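Local coordinates for protein malonyl-CoA decarboxylase (Rhodopseudomonas palustris, PDB 4KSA) that probably catalyses the decarboxylation of malonyl-CoA to acetyl-CoA and carbon dioxide, and binds magnesium, at residues D158-V161 with H162-S166; R119-L122 with I123-N127; G132-A135 with L136-R140; L47-G51 with E52-V56; E67-E71 with D72-A76. All coordinates share one frame; numbering follows the deposited sequence.

Interaction 1: residues D158-V161 with H162-S166; sequences DDFV and HLFTS. With MG (magnesium ion), chain E.
T165 turns its OG1 to the side of its own backbone N, anti to its carbonyl carbon (chi1 -73°), and this brings the hydroxyl back to V161 one turn earlier in helix 154-167. T165 OG1 bonds V161 O at 2.8 Å, while T165 N reaches the same oxygen at 3.0 Å from the other face of the carbonyl plane, so two donors from one residue hold that oxygen. F160 and F164 point the same way; the edge of the F160 ring is turned toward the F164 face in an offset edge-to-face pair, planes 73° apart, with F160 CD1 3.9 Å from F164 CZ. H162, with CG anti to its backbone N (chi1 179°), carries its ring away from the preceding turn, and its NE2 binds the magnesium ion at 2.5 Å. H162 of the second subunit binds the same ion, so the metal joins two copies of the helix. The carboxylates of D158 and D159 find partners beyond this turn: D158 a salt bridge to R113 of the second subunit, D159 R119 and Q120. Helix 154-167 thus lies at the subunit interface and also packs on two neighbours of its own chain: F160 meets I123 of helix 118-126 and L136 and M139 of helix 132-146.

Interaction 2: residues R119-L122 with I123-N127; sequences RQEL and IRRLN
E121 reaches forward along its helix to R124 and R125, and its path explains both grips. From CB, 4.1 Å from R124 NH2, the chain runs to a CG anti to the backbone N (chi1 -172°), which lies 3.6 Å from R125 NE. A bend at chi2 then spreads the carboxylate between the two arginines. OE1 takes R124 side-on, from NH2 at 3.2 Å and NE at 3.3 Å, both nitrogens arriving from the same face of the carboxylate. OE2 takes R125 NE at 2.7 Å on its anti lone pair, nearly straight at 171°, with the two flat groups at about a right angle. With E121 cut back to an alanine, R125 NE is likely to lose its mate and R124 one carboxylate, leaving both guanidinium groups freer to turn. R124 NH2 has a second anion in E116, and R125 NH1 bonds R49 O in the turn after helix 36-48. On another side of helix 118-126, L122 and L126 pack against L46, which sets helix 36-48 against it.

Interaction 3: residues G132-A135 with L136-R140; sequences GTAA and LVKMR
V137 N meets the T133 carbonyl at 2.9 Å, 20° out of its plane; the flat groups in this contact are peptide units, met near the edge at their oxygens. K138 N comes to A134 O at 3.1 Å, and M139 N to A135 O at 2.8 Å, each likewise a little out of plane. The aliphatic branches follow the same pattern: V137 CG2, beside its own backbone N, lies 3.2 Å from T133 O and 4.4 Å from T133 CG2. K138 is the long side chain that turns back. Bends at chi2 (63°) and chi3 (68°) fold it toward the N-terminal end of the helix, which brings NZ to 3.9 Å from the A134 methyl, alongside the backbone on an exposed flank. T133 OG1 has its partner in N127, in the stretch leading from helix 118-126. The selenomethionine M139 extends away from the contact onto F77, L78 and L81 of helix 71-83, while the R140 guanidinium pairs with D157 and reaches the carbonyls of G274 and A276. This is the first turn and more of an alpha-helix with i to i+4 backbone bonds, largely buried in the helical N-terminal domain: L136 and M139 face neighbouring helices, and K138 lies on the exposed flank.

Interaction 4: residues L47-G51 with E52-V56; sequences LSRRG and EASGV
R49 and S54 face each other across a short turn joining two helices, where helix 36-48 ends and helix 52-68 begins with G51 at its N-cap position. Backbone bonding is simple: G55 N donates to G51 O at 2.9 Å, the opening i to i+4 bond of the new helix. Among side chains, R49 bends at chi2 (66°) and brings NE to S54 OG at 2.8 Å, a weak bond, its N-H...O angle being 129°. S54 holds OG between its backbone N and carbonyl carbon, which turns the hydroxyl back toward the corner. Salt bridges come from the second subunit, its E430 pairing with R49 and R50; its E426 adds a hydrogen bond with S54 OG, so the corner is docked against another chain. A leucine in place of R49 would probably leave S54 OG without this donor and E430 of the second subunit with one cation fewer. Packing within the corner is slight, largely the R49 aliphatic stem beside the first turn of the new helix, where R49 CG lies 4.0 Å from G55 N.

Interaction 5: residues E67-E71 with D72-A76; sequences EAADE and DDKLA
K74 and E67 meet across a short turn joining two helices, with helix 52-68 finishing on one side and helix 71-83 starting on the other. K74 runs extended through CE, then turns at chi4 (57°), which brings NZ to E67 O at 3.0 Å from above the carbonyl plane; the ammonium so ties the new helix to the last turn of the old one. The backbone of the new helix begins with K74 N to D70 O at 2.8 Å and L75 N to E71 O at 3.0 Å. D70 sits at the N-cap position, but its carboxylate makes no capping bond: OD2 takes a weak bond from the adjacent E71 N. A water donates to D70 OD1 at 3.0 Å and to D73 OD2 at 3.2 Å, and so probably eases the closeness of two like charges. Farther out, E71 pairs with R146, D73 OD1 accepts from G36 N, and K74 lies against Y66 in a cation-pi contact. Apolar packing is small, the A69 methyl meeting D73, CB to CB, at 3.9 Å.

From the N terminus, interaction 4 closes the short turn between helices 36-48 and 52-68, and interaction 5 closes the turn at the other end of helix 52-68, leading into helix 71-83. Interactions 2, 3 and 1 then follow, each within a single helix: 118-126, 132-146 and 154-167. All five come in series, and none nests in or crosses another. In space, interactions 1, 2 and 3 touch one another pairwise, with centres 11 to 12 Å apart, and bring their three helices into one pack. Interaction 4 joins through interaction 2, while interaction 5 stands apart, its nearest atoms about 7 Å from interaction 3. Interactions 1 and 4 also reach the second subunit.

Interaction 1: residues D158-V161 with H162-S166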
loop_
_atom_site.group_PDB
_atom_site.type_symbol
_atom_site.label_atom_id
_atom_site.label_comp_id
_atom_site.label_asym_id
_atom_site.label_seq_id
_atom_site.Cartn_x
_atom_site.Cartn_y
_atom_site.Cartn_z
ATOM N N ASP A 158 -11.492 -36.899 0.235
ATOM C CA ASP A 158 -10.114 -37.062 0.672
ATOM C C ASP A 158 -9.141 -36.415 -0.303
ATOM O O ASP A 158 -8.085 -35.928 0.102
ATOM C CB ASP A 158 -9.764 -38.546 0.853
ATOM C CG ASP A 158 -10.349 -39.145 2.130
ATOM O OD1 ASP A 158 -10.048 -40.328 2.411
ATOM O OD2 ASP A 158 -11.103 -38.451 2.848
ATOM N N ASP A 159 -9.487 -36.396 -1.582
ATOM C CA ASP A 159 -8.597 -35.782 -2.553
ATOM C C ASP A 159 -8.678 -34.263 -2.472
ATOM O O ASP A 159 -7.676 -33.566 -2.665
ATOM C CB ASP A 159 -8.929 -36.272 -3.967
ATOM C CG ASP A 159 -8.458 -37.697 -4.206
ATOM O OD1 ASP A 159 -9.134 -38.440 -4.949
ATOM O OD2 ASP A 159 -7.400 -38.067 -3.649
ATOM N N PHE A 160 -9.870 -33.752 -2.180
ATOM C CA PHE A 160 -10.062 -32.318 -2.053
ATOM C C PHE A 160 -9.235 -31.800 -0.888
ATOM O O PHE A 160 -8.584 -30.769 -0.992
ATOM C CB PHE A 160 -11.541 -31.991 -1.814
ATOM C CG PHE A 160 -12.330 -31.817 -3.073
ATOM C CD1 PHE A 160 -12.292 -30.621 -3.766
ATOM C CD2 PHE A 160 -13.111 -32.852 -3.572
ATOM C CE1 PHE A 160 -13.023 -30.448 -4.937
ATOM C CE2 PHE A 160 -13.842 -32.688 -4.740
ATOM C CZ PHE A 160 -13.796 -31.479 -5.418
ATOM N N VAL A 161 -9.271 -32.527 0.222
ATOM C CA VAL A 161 -8.535 -32.141 1.412
ATOM C C VAL A 161 -7.026 -32.146 1.154
ATOM O O VAL A 161 -6.317 -31.274 1.636
ATOM C CB VAL A 161 -8.892 -33.069 2.608
ATOM C CG1 VAL A 161 -8.031 -32.741 3.830
ATOM C CG2 VAL A 161 -10.359 -32.897 2.966
ATOM N N HIS A 162 -6.527 -33.099 0.380
ATOM C CA HIS A 162 -5.098 -33.111 0.115
ATOM C C HIS A 162 -4.671 -31.843 -0.631
ATOM O O HIS A 162 -3.649 -31.246 -0.305
ATOM C CB HIS A 162 -4.697 -34.350 -0.694
ATOM C CG HIS A 162 -3.233 -34.408 -1.023
ATOM N ND1 HIS A 162 -2.257 -34.565 -0.060
ATOM C CD2 HIS A 162 -2.579 -34.289 -2.205
ATOM C CE1 HIS A 162 -1.065 -34.540 -0.634
ATOM N NE2 HIS A 162 -1.234 -34.373 -1.934
ATOM N N LEU A 163 -5.449 -31.429 -1.624
ATOM C CA LEU A 163 -5.105 -30.233 -2.394
ATOM C C LEU A 163 -5.373 -28.926 -1.633
ATOM O O LEU A 163 -4.490 -28.059 -1.591
ATOM C CB LEU A 163 -5.838 -30.242 -3.741
ATOM C CG LEU A 163 -5.526 -31.483 -4.597
ATOM C CD1 LEU A 163 -6.521 -31.623 -5.741
ATOM C CD2 LEU A 163 -4.103 -31.392 -5.121
ATOM N N PHE A 164 -6.561 -28.795 -1.032
ATOM C CA PHE A 164 -6.929 -27.608 -0.252
ATOM C C PHE A 164 -5.905 -27.366 0.851
ATOM O O PHE A 164 -5.517 -26.224 1.126
ATOM C CB PHE A 164 -8.298 -27.770 0.426
ATOM C CG PHE A 164 -9.466 -27.540 -0.475
ATOM C CD1 PHE A 164 -10.746 -27.445 0.057
ATOM C CD2 PHE A 164 -9.299 -27.447 -1.859
ATOM C CE1 PHE A 164 -11.858 -27.264 -0.768
ATOM C CE2 PHE A 164 -10.394 -27.267 -2.704
ATOM C CZ PHE A 164 -11.684 -27.174 -2.152
ATOM N N THR A 165 -5.485 -28.446 1.498
ATOM C CA THR A 165 -4.506 -28.338 2.562
ATOM C C THR A 165 -3.241 -27.682 2.028
ATOM O O THR A 165 -2.682 -26.774 2.657
ATOM C CB THR A 165 -4.165 -29.717 3.142
ATOM O OG1 THR A 165 -5.266 -30.168 3.937
ATOM C CG2 THR A 165 -2.916 -29.654 3.998
ATOM N N SER A 166 -2.797 -28.129 0.857
ATOM C CA SER A 166 -1.599 -27.563 0.275
ATOM C C SER A 166 -1.814 -26.138 -0.225
ATOM O O SER A 166 -0.889 -25.329 -0.204
ATOM C CB SER A 166 -1.101 -28.426 -0.867
ATOM O OG SER A 166 0.136 -27.915 -1.327
HETATM MG MG MG E . 0.646 -34.844 -3.448
#

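Interaction 2: residues R119-L122 with I123-N127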
loop_
_atom_site.group_PDB
_atom_site.type_symbol
_atom_site.label_atom_id
_atom_site.label_comp_id
_atom_site.label_asym_id
_atom_site.label_seq_id
_atom_site.Cartn_x
_atom_site.Cartn_y
_atom_site.Cartn_z
ATOM N N ARG A 119 -8.780 -37.779 -10.145
ATOM C CA ARG A 119 -9.557 -36.698 -9.545
ATOM C C ARG A 119 -8.649 -35.519 -9.235
ATOM O O ARG A 119 -8.986 -34.363 -9.478
ATOM C CB ARG A 119 -10.170 -37.136 -8.218
ATOM C CG ARG A 119 -11.236 -38.186 -8.288
ATOM C CD ARG A 119 -12.045 -38.194 -6.998
ATOM N NE ARG A 119 -11.392 -38.969 -5.957
ATOM C CZ ARG A 119 -11.186 -40.270 -6.043
ATOM N NH1 ARG A 119 -10.584 -40.913 -5.062
ATOM N NH2 ARG A 119 -11.595 -40.919 -7.116
ATOM N N GLN A 120 -7.501 -35.829 -8.654
ATOM C CA GLN A 120 -6.541 -34.817 -8.285
ATOM C C GLN A 120 -6.117 -33.923 -9.457
ATOM O O GLN A 120 -6.246 -32.696 -9.399
ATOM C CB GLN A 120 -5.326 -35.496 -7.682
ATOM C CG GLN A 120 -5.684 -36.528 -6.640
ATOM C CD GLN A 120 -4.775 -36.457 -5.437
ATOM O OE1 GLN A 120 -3.717 -35.808 -5.477
ATOM N NE2 GLN A 120 -5.170 -37.127 -4.359
ATOM N N GLU A 121 -5.605 -34.533 -10.518
ATOM C CA GLU A 121 -5.173 -33.765 -11.661
ATOM C C GLU A 121 -6.328 -32.929 -12.199
ATOM O O GLU A 121 -6.118 -31.807 -12.662
ATOM C CB GLU A 121 -4.634 -34.702 -12.744
ATOM C CG GLU A 121 -3.978 -33.987 -13.922
ATOM C CD GLU A 121 -2.925 -32.980 -13.463
ATOM O OE1 GLU A 121 -2.195 -33.280 -12.480
ATOM O OE2 GLU A 121 -2.827 -31.900 -14.091
ATOM N N LEU A 122 -7.544 -33.474 -12.135
ATOM C CA LEU A 122 -8.729 -32.770 -12.612
ATOM C C LEU A 122 -9.044 -31.530 -11.758
ATOM O O LEU A 122 -9.418 -30.465 -12.289
ATOM C CB LEU A 122 -9.951 -33.696 -12.595
ATOM C CG LEU A 122 -11.253 -32.984 -12.986
ATOM C CD1 LEU A 122 -11.113 -32.473 -14.433
ATOM C CD2 LEU A 122 -12.458 -33.915 -12.816
ATOM N N ILE A 123 -8.922 -31.676 -10.434
ATOM C CA ILE A 123 -9.177 -30.564 -9.534
ATOM C C ILE A 123 -8.065 -29.518 -9.710
ATOM O O ILE A 123 -8.343 -28.311 -9.813
ATOM C CB ILE A 123 -9.274 -31.056 -8.056
ATOM C CG1 ILE A 123 -10.478 -31.997 -7.910
ATOM C CG2 ILE A 123 -9.479 -29.887 -7.105
ATOM C CD1 ILE A 123 -10.639 -32.599 -6.513
ATOM N N ARG A 124 -6.813 -29.983 -9.771
ATOM C CA ARG A 124 -5.672 -29.072 -9.943
ATOM C C ARG A 124 -5.835 -28.217 -11.169
ATOM O O ARG A 124 -5.490 -27.034 -11.151
ATOM C CB ARG A 124 -4.345 -29.819 -10.046
ATOM C CG ARG A 124 -3.789 -30.225 -8.703
ATOM C CD ARG A 124 -2.351 -30.664 -8.830
ATOM N NE ARG A 124 -2.251 -31.963 -9.470
ATOM C CZ ARG A 124 -2.173 -33.109 -8.806
ATOM N NH1 ARG A 124 -2.166 -33.104 -7.483
ATOM N NH2 ARG A 124 -2.133 -34.253 -9.467
ATOM N N ARG A 125 -6.366 -28.801 -12.234
ATOM C CA ARG A 125 -6.559 -28.047 -13.454
ATOM C C ARG A 125 -7.737 -27.097 -13.357
ATOM O O ARG A 125 -7.670 -25.980 -13.858
ATOM C CB ARG A 125 -6.729 -29.000 -14.629
ATOM C CG ARG A 125 -5.496 -29.842 -14.841
ATOM C CD ARG A 125 -5.489 -30.534 -16.189
ATOM N NE ARG A 125 -4.279 -31.338 -16.315
ATOM C CZ ARG A 125 -3.748 -31.740 -17.466
ATOM N NH1 ARG A 125 -4.324 -31.429 -18.628
ATOM N NH2 ARG A 125 -2.600 -32.411 -17.454
ATOM N N LEU A 126 -8.813 -27.526 -12.708
ATOM C CA LEU A 126 -9.996 -26.682 -12.564
ATOM C C LEU A 126 -9.685 -25.471 -11.720
ATOM O O LEU A 126 -10.399 -24.480 -11.756
ATOM C CB LEU A 126 -11.123 -27.459 -11.901
ATOM C CG LEU A 126 -11.744 -28.576 -12.729
ATOM C CD1 LEU A 126 -12.792 -29.286 -11.899
ATOM C CD2 LEU A 126 -12.362 -27.982 -13.997
ATOM N N ASN A 127 -8.603 -25.565 -10.959
ATOM C CA ASN A 127 -8.190 -24.489 -10.080
ATOM C C ASN A 127 -7.522 -23.358 -10.829
ATOM O O ASN A 127 -7.245 -22.312 -10.257
ATOM C CB ASN A 127 -7.251 -25.027 -9.003
ATOM C CG ASN A 127 -7.027 -24.036 -7.893
ATOM O OD1 ASN A 127 -7.970 -23.454 -7.370
ATOM N ND2 ASN A 127 -5.779 -23.843 -7.520
#

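Interaction 3: residues G132-A135 with L136-R140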
loop_
_atom_site.group_PDB
_atom_site.type_symbol
_atom_site.label_atom_id
_atom_site.label_comp_id
_atom_site.label_asym_id
_atom_site.label_seq_id
_atom_site.Cartn_x
_atom_site.Cartn_y
_atom_site.Cartn_z
ATOM N N GLY A 132 -11.722 -20.208 -9.853
ATOM C CA GLY A 132 -11.585 -21.645 -9.650
ATOM C C GLY A 132 -11.650 -22.153 -8.216
ATOM O O GLY A 132 -12.464 -23.021 -7.889
ATOM N N THR A 133 -10.785 -21.614 -7.359
ATOM C CA THR A 133 -10.740 -22.036 -5.969
ATOM C C THR A 133 -12.085 -21.887 -5.283
ATOM O O THR A 133 -12.539 -22.792 -4.581
ATOM C CB THR A 133 -9.707 -21.248 -5.189
ATOM O OG1 THR A 133 -8.420 -21.475 -5.765
ATOM C CG2 THR A 133 -9.681 -21.695 -3.740
ATOM N N ALA A 134 -12.726 -20.742 -5.485
ATOM C CA ALA A 134 -14.022 -20.491 -4.866
ATOM C C ALA A 134 -15.030 -21.533 -5.344
ATOM O O ALA A 134 -15.801 -22.077 -4.561
ATOM C CB ALA A 134 -14.500 -19.088 -5.209
ATOM N N ALA A 135 -15.014 -21.810 -6.638
ATOM C CA ALA A 135 -15.922 -22.790 -7.203
ATOM C C ALA A 135 -15.612 -24.179 -6.616
ATOM O O ALA A 135 -16.525 -24.942 -6.300
ATOM C CB ALA A 135 -15.787 -22.791 -8.712
ATOM N N LEU A 136 -14.328 -24.504 -6.463
ATOM C CA LEU A 136 -13.959 -25.794 -5.906
ATOM C C LEU A 136 -14.405 -25.928 -4.464
ATOM O O LEU A 136 -14.724 -27.021 -4.013
ATOM C CB LEU A 136 -12.451 -26.026 -5.983
ATOM C CG LEU A 136 -11.882 -26.716 -7.225
ATOM C CD1 LEU A 136 -12.642 -28.009 -7.512
ATOM C CD2 LEU A 136 -11.993 -25.802 -8.392
ATOM N N VAL A 137 -14.422 -24.829 -3.728
ATOM C CA VAL A 137 -14.849 -24.896 -2.342
ATOM C C VAL A 137 -16.338 -25.186 -2.314
ATOM O O VAL A 137 -16.812 -25.998 -1.507
ATOM C CB VAL A 137 -14.573 -23.576 -1.585
ATOM C CG1 VAL A 137 -15.246 -23.602 -0.210
ATOM C CG2 VAL A 137 -13.063 -23.376 -1.440
ATOM N N LYS A 138 -17.070 -24.521 -3.203
ATOM C CA LYS A 138 -18.511 -24.697 -3.293
ATOM C C LYS A 138 -18.805 -26.123 -3.705
ATOM O O LYS A 138 -19.739 -26.730 -3.203
ATOM C CB LYS A 138 -19.124 -23.713 -4.290
ATOM C CG LYS A 138 -20.027 -22.646 -3.639
ATOM C CD LYS A 138 -19.242 -21.741 -2.663
ATOM C CE LYS A 138 -18.223 -20.829 -3.407
ATOM N NZ LYS A 138 -17.130 -20.226 -2.565
HETATM N N MSE A 139 -17.985 -26.660 -4.599
HETATM C CA MSE A 139 -18.144 -28.034 -5.071
HETATM C C MSE A 139 -17.830 -29.027 -3.949
HETATM O O MSE A 139 -18.485 -30.051 -3.805
HETATM C CB MSE A 139 -17.220 -28.277 -6.270
HETATM C CG MSE A 139 -17.355 -29.671 -6.919
HETATM SE SE MSE A 139 -16.401 -29.818 -8.619
HETATM C CE MSE A 139 -15.064 -31.102 -8.144
ATOM N N ARG A 140 -16.829 -28.717 -3.144
ATOM C CA ARG A 140 -16.481 -29.595 -2.057
ATOM C C ARG A 140 -17.616 -29.569 -1.035
ATOM O O ARG A 140 -17.909 -30.562 -0.379
ATOM C CB ARG A 140 -15.165 -29.145 -1.423
ATOM C CG ARG A 140 -14.508 -30.229 -0.591
ATOM C CD ARG A 140 -13.958 -29.692 0.719
ATOM N NE ARG A 140 -13.716 -30.804 1.623
ATOM C CZ ARG A 140 -13.450 -30.689 2.914
ATOM N NH1 ARG A 140 -13.255 -31.783 3.637
ATOM N NH2 ARG A 140 -13.380 -29.497 3.481
#

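Interaction 4: residues L47-G51 with E52-V56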
loop_
_atom_site.group_PDB
_atom_site.type_symbol
_atom_site.label_atom_id
_atom_site.label_comp_id
_atom_site.label_asym_id
_atom_site.label_seq_id
_atom_site.Cartn_x
_atom_site.Cartn_y
_atom_site.Cartn_z
ATOM N N LEU A 47 -8.547 -33.195 -18.829
ATOM C CA LEU A 47 -7.491 -34.054 -18.316
ATOM C C LEU A 47 -6.403 -34.393 -19.335
ATOM O O LEU A 47 -5.237 -34.524 -18.977
ATOM C CB LEU A 47 -8.088 -35.350 -17.781
ATOM C CG LEU A 47 -8.557 -35.365 -16.334
ATOM C CD1 LEU A 47 -9.197 -36.710 -16.011
ATOM C CD2 LEU A 47 -7.365 -35.105 -15.425
ATOM N N SER A 48 -6.783 -34.532 -20.603
ATOM C CA SER A 48 -5.834 -34.899 -21.656
ATOM C C SER A 48 -5.188 -33.697 -22.329
ATOM O O SER A 48 -4.181 -33.833 -23.029
ATOM C CB SER A 48 -6.533 -35.731 -22.736
ATOM O OG SER A 48 -7.267 -34.890 -23.621
ATOM N N ARG A 49 -5.777 -32.525 -22.128
ATOM C CA ARG A 49 -5.258 -31.311 -22.725
ATOM C C ARG A 49 -3.787 -31.061 -22.392
ATOM O O ARG A 49 -3.289 -31.500 -21.350
ATOM C CB ARG A 49 -6.084 -30.126 -22.269
ATOM C CG ARG A 49 -6.127 -29.058 -23.286
ATOM C CD ARG A 49 -6.878 -29.566 -24.479
ATOM N NE ARG A 49 -6.645 -28.736 -25.651
ATOM C CZ ARG A 49 -7.363 -28.811 -26.763
ATOM N NH1 ARG A 49 -8.361 -29.683 -26.845
ATOM N NH2 ARG A 49 -7.079 -28.014 -27.786
ATOM N N ARG A 50 -3.102 -30.352 -23.286
ATOM C CA ARG A 50 -1.693 -30.024 -23.103
ATOM C C ARG A 50 -1.426 -28.513 -23.115
ATOM O O ARG A 50 -0.537 -28.024 -22.418
ATOM C CB ARG A 50 -0.849 -30.703 -24.185
ATOM C CG ARG A 50 -0.527 -32.175 -23.913
ATOM C CD ARG A 50 0.393 -32.755 -25.000
ATOM N NE ARG A 50 -0.304 -33.631 -25.946
ATOM C CZ ARG A 50 -1.418 -33.314 -26.609
ATOM N NH1 ARG A 50 -1.961 -34.190 -27.447
ATOM N NH2 ARG A 50 -2.001 -32.129 -26.436
ATOM N N GLY A 51 -2.200 -27.778 -23.904
ATOM C CA GLY A 51 -2.012 -26.346 -23.977
ATOM C C GLY A 51 -2.626 -25.594 -22.814
ATOM O O GLY A 51 -3.764 -25.841 -22.442
ATOM N N GLU A 52 -1.869 -24.662 -22.247
ATOM C CA GLU A 52 -2.334 -23.861 -21.123
ATOM C C GLU A 52 -3.587 -23.046 -21.438
ATOM O O GLU A 52 -4.518 -22.970 -20.626
ATOM C CB GLU A 52 -1.209 -22.925 -20.655
ATOM C CG GLU A 52 -1.632 -21.853 -19.638
ATOM C CD GLU A 52 -0.446 -21.152 -18.992
ATOM O OE1 GLU A 52 -0.631 -20.086 -18.365
ATOM O OE2 GLU A 52 0.676 -21.680 -19.110
ATOM N N ALA A 53 -3.610 -22.437 -22.618
ATOM C CA ALA A 53 -4.741 -21.614 -23.016
ATOM C C ALA A 53 -6.044 -22.406 -23.094
ATOM O O ALA A 53 -7.096 -21.945 -22.624
ATOM C CB ALA A 53 -4.450 -20.954 -24.347
ATOM N N SER A 54 -5.979 -23.594 -23.684
ATOM C CA SER A 54 -7.171 -24.420 -23.811
ATOM C C SER A 54 -7.505 -25.072 -22.471
ATOM O O SER A 54 -8.672 -25.290 -22.143
ATOM C CB SER A 54 -6.979 -25.480 -24.911
ATOM O OG SER A 54 -5.822 -26.269 -24.700
ATOM N N GLY A 55 -6.481 -25.372 -21.689
ATOM C CA GLY A 55 -6.730 -25.970 -20.397
ATOM C C GLY A 55 -7.672 -25.055 -19.649
ATOM O O GLY A 55 -8.792 -25.438 -19.308
ATOM N N VAL A 56 -7.217 -23.828 -19.417
ATOM C CA VAL A 56 -7.996 -22.821 -18.712
ATOM C C VAL A 56 -9.390 -22.673 -19.312
ATOM O O VAL A 56 -10.390 -22.689 -18.604
ATOM C CB VAL A 56 -7.279 -21.445 -18.754
ATOM C CG1 VAL A 56 -7.990 -20.452 -17.871
ATOM C CG2 VAL A 56 -5.842 -21.598 -18.314
#

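Interaction 5: residues E67-E71 with D72-A76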
loop_
_atom_site.group_PDB
_atom_site.type_symbol
_atom_site.label_atom_id
_atom_site.label_comp_id
_atom_site.label_asym_id
_atom_site.label_seq_id
_atom_site.Cartn_x
_atom_site.Cartn_y
_atom_site.Cartn_z
ATOM N N GLU A 67 -21.950 -25.339 -12.452
ATOM C CA GLU A 67 -22.740 -24.341 -11.742
ATOM C C GLU A 67 -24.188 -24.302 -12.241
ATOM O O GLU A 67 -25.143 -24.315 -11.453
ATOM C CB GLU A 67 -22.091 -22.970 -11.931
ATOM C CG GLU A 67 -22.280 -22.013 -10.778
ATOM C CD GLU A 67 -23.737 -21.720 -10.486
ATOM O OE1 GLU A 67 -24.404 -21.065 -11.323
ATOM O OE2 GLU A 67 -24.220 -22.149 -9.415
ATOM N N ALA A 68 -24.339 -24.272 -13.559
ATOM C CA ALA A 68 -25.646 -24.200 -14.183
ATOM C C ALA A 68 -26.383 -25.534 -14.272
ATOM O O ALA A 68 -27.588 -25.566 -14.525
ATOM C CB ALA A 68 -25.500 -23.603 -15.567
ATOM N N ALA A 69 -25.673 -26.635 -14.068
ATOM C CA ALA A 69 -26.303 -27.946 -14.165
ATOM C C ALA A 69 -27.434 -28.198 -13.164
ATOM O O ALA A 69 -27.539 -27.539 -12.134
ATOM C CB ALA A 69 -25.244 -29.041 -14.046
ATOM N N ASP A 70 -28.278 -29.169 -13.500
ATOM C CA ASP A 70 -29.414 -29.569 -12.679
ATOM C C ASP A 70 -28.820 -30.212 -11.426
ATOM O O ASP A 70 -27.672 -30.644 -11.442
ATOM C CB ASP A 70 -30.263 -30.586 -13.460
ATOM C CG ASP A 70 -31.658 -30.784 -12.874
ATOM O OD1 ASP A 70 -32.409 -31.631 -13.419
ATOM O OD2 ASP A 70 -32.014 -30.101 -11.883
ATOM N N GLU A 71 -29.585 -30.273 -10.340
ATOM C CA GLU A 71 -29.076 -30.875 -9.119
ATOM C C GLU A 71 -28.741 -32.342 -9.367
ATOM O O GLU A 71 -27.797 -32.888 -8.793
ATOM C CB GLU A 71 -30.100 -30.767 -7.996
ATOM C CG GLU A 71 -29.453 -30.896 -6.641
ATOM C CD GLU A 71 -28.344 -29.857 -6.445
ATOM O OE1 GLU A 71 -27.339 -30.160 -5.754
ATOM O OE2 GLU A 71 -28.487 -28.732 -6.986
ATOM N N ASP A 72 -29.533 -32.975 -10.221
ATOM C CA ASP A 72 -29.323 -34.363 -10.572
ATOM C C ASP A 72 -28.044 -34.449 -11.388
ATOM O O ASP A 72 -27.239 -35.352 -11.189
ATOM C CB ASP A 72 -30.486 -34.896 -11.419
ATOM C CG ASP A 72 -31.733 -35.217 -10.596
ATOM O OD1 ASP A 72 -31.760 -34.933 -9.371
ATOM O OD2 ASP A 72 -32.695 -35.759 -11.192
ATOM N N ASP A 73 -27.852 -33.512 -12.313
ATOM C CA ASP A 73 -26.653 -33.548 -13.140
ATOM C C ASP A 73 -25.395 -33.230 -12.331
ATOM O O ASP A 73 -24.329 -33.782 -12.603
ATOM C CB ASP A 73 -26.780 -32.609 -14.351
ATOM C CG ASP A 73 -27.799 -33.109 -15.385
ATOM O OD1 ASP A 73 -27.751 -34.308 -15.752
ATOM O OD2 ASP A 73 -28.642 -32.297 -15.840
ATOM N N LYS A 74 -25.508 -32.348 -11.339
ATOM C CA LYS A 74 -24.358 -32.042 -10.489
ATOM C C LYS A 74 -23.985 -33.342 -9.805
ATOM O O LYS A 74 -22.869 -33.843 -9.926
ATOM C CB LYS A 74 -24.713 -31.011 -9.408
ATOM C CG LYS A 74 -24.562 -29.566 -9.833
ATOM C CD LYS A 74 -24.639 -28.627 -8.649
ATOM C CE LYS A 74 -24.634 -27.201 -9.122
ATOM N NZ LYS A 74 -25.763 -26.957 -10.072
ATOM N N LEU A 75 -24.969 -33.889 -9.110
ATOM C CA LEU A 75 -24.804 -35.112 -8.364
ATOM C C LEU A 75 -24.218 -36.252 -9.192
ATOM O O LEU A 75 -23.352 -36.983 -8.715
ATOM C CB LEU A 75 -26.147 -35.520 -7.759
ATOM C CG LEU A 75 -26.058 -36.309 -6.450
ATOM C CD1 LEU A 75 -27.429 -36.362 -5.797
ATOM C CD2 LEU A 75 -25.527 -37.721 -6.719
ATOM N N ALA A 76 -24.666 -36.408 -10.431
ATOM C CA ALA A 76 -24.147 -37.496 -11.251
ATOM C C ALA A 76 -22.661 -37.283 -11.454
ATOM O O ALA A 76 -21.876 -38.226 -11.344
ATOM C CB ALA A 76 -24.866 -37.552 -12.589
HETATM O O HOH W 1 -31.735 -33.023 -16.038
#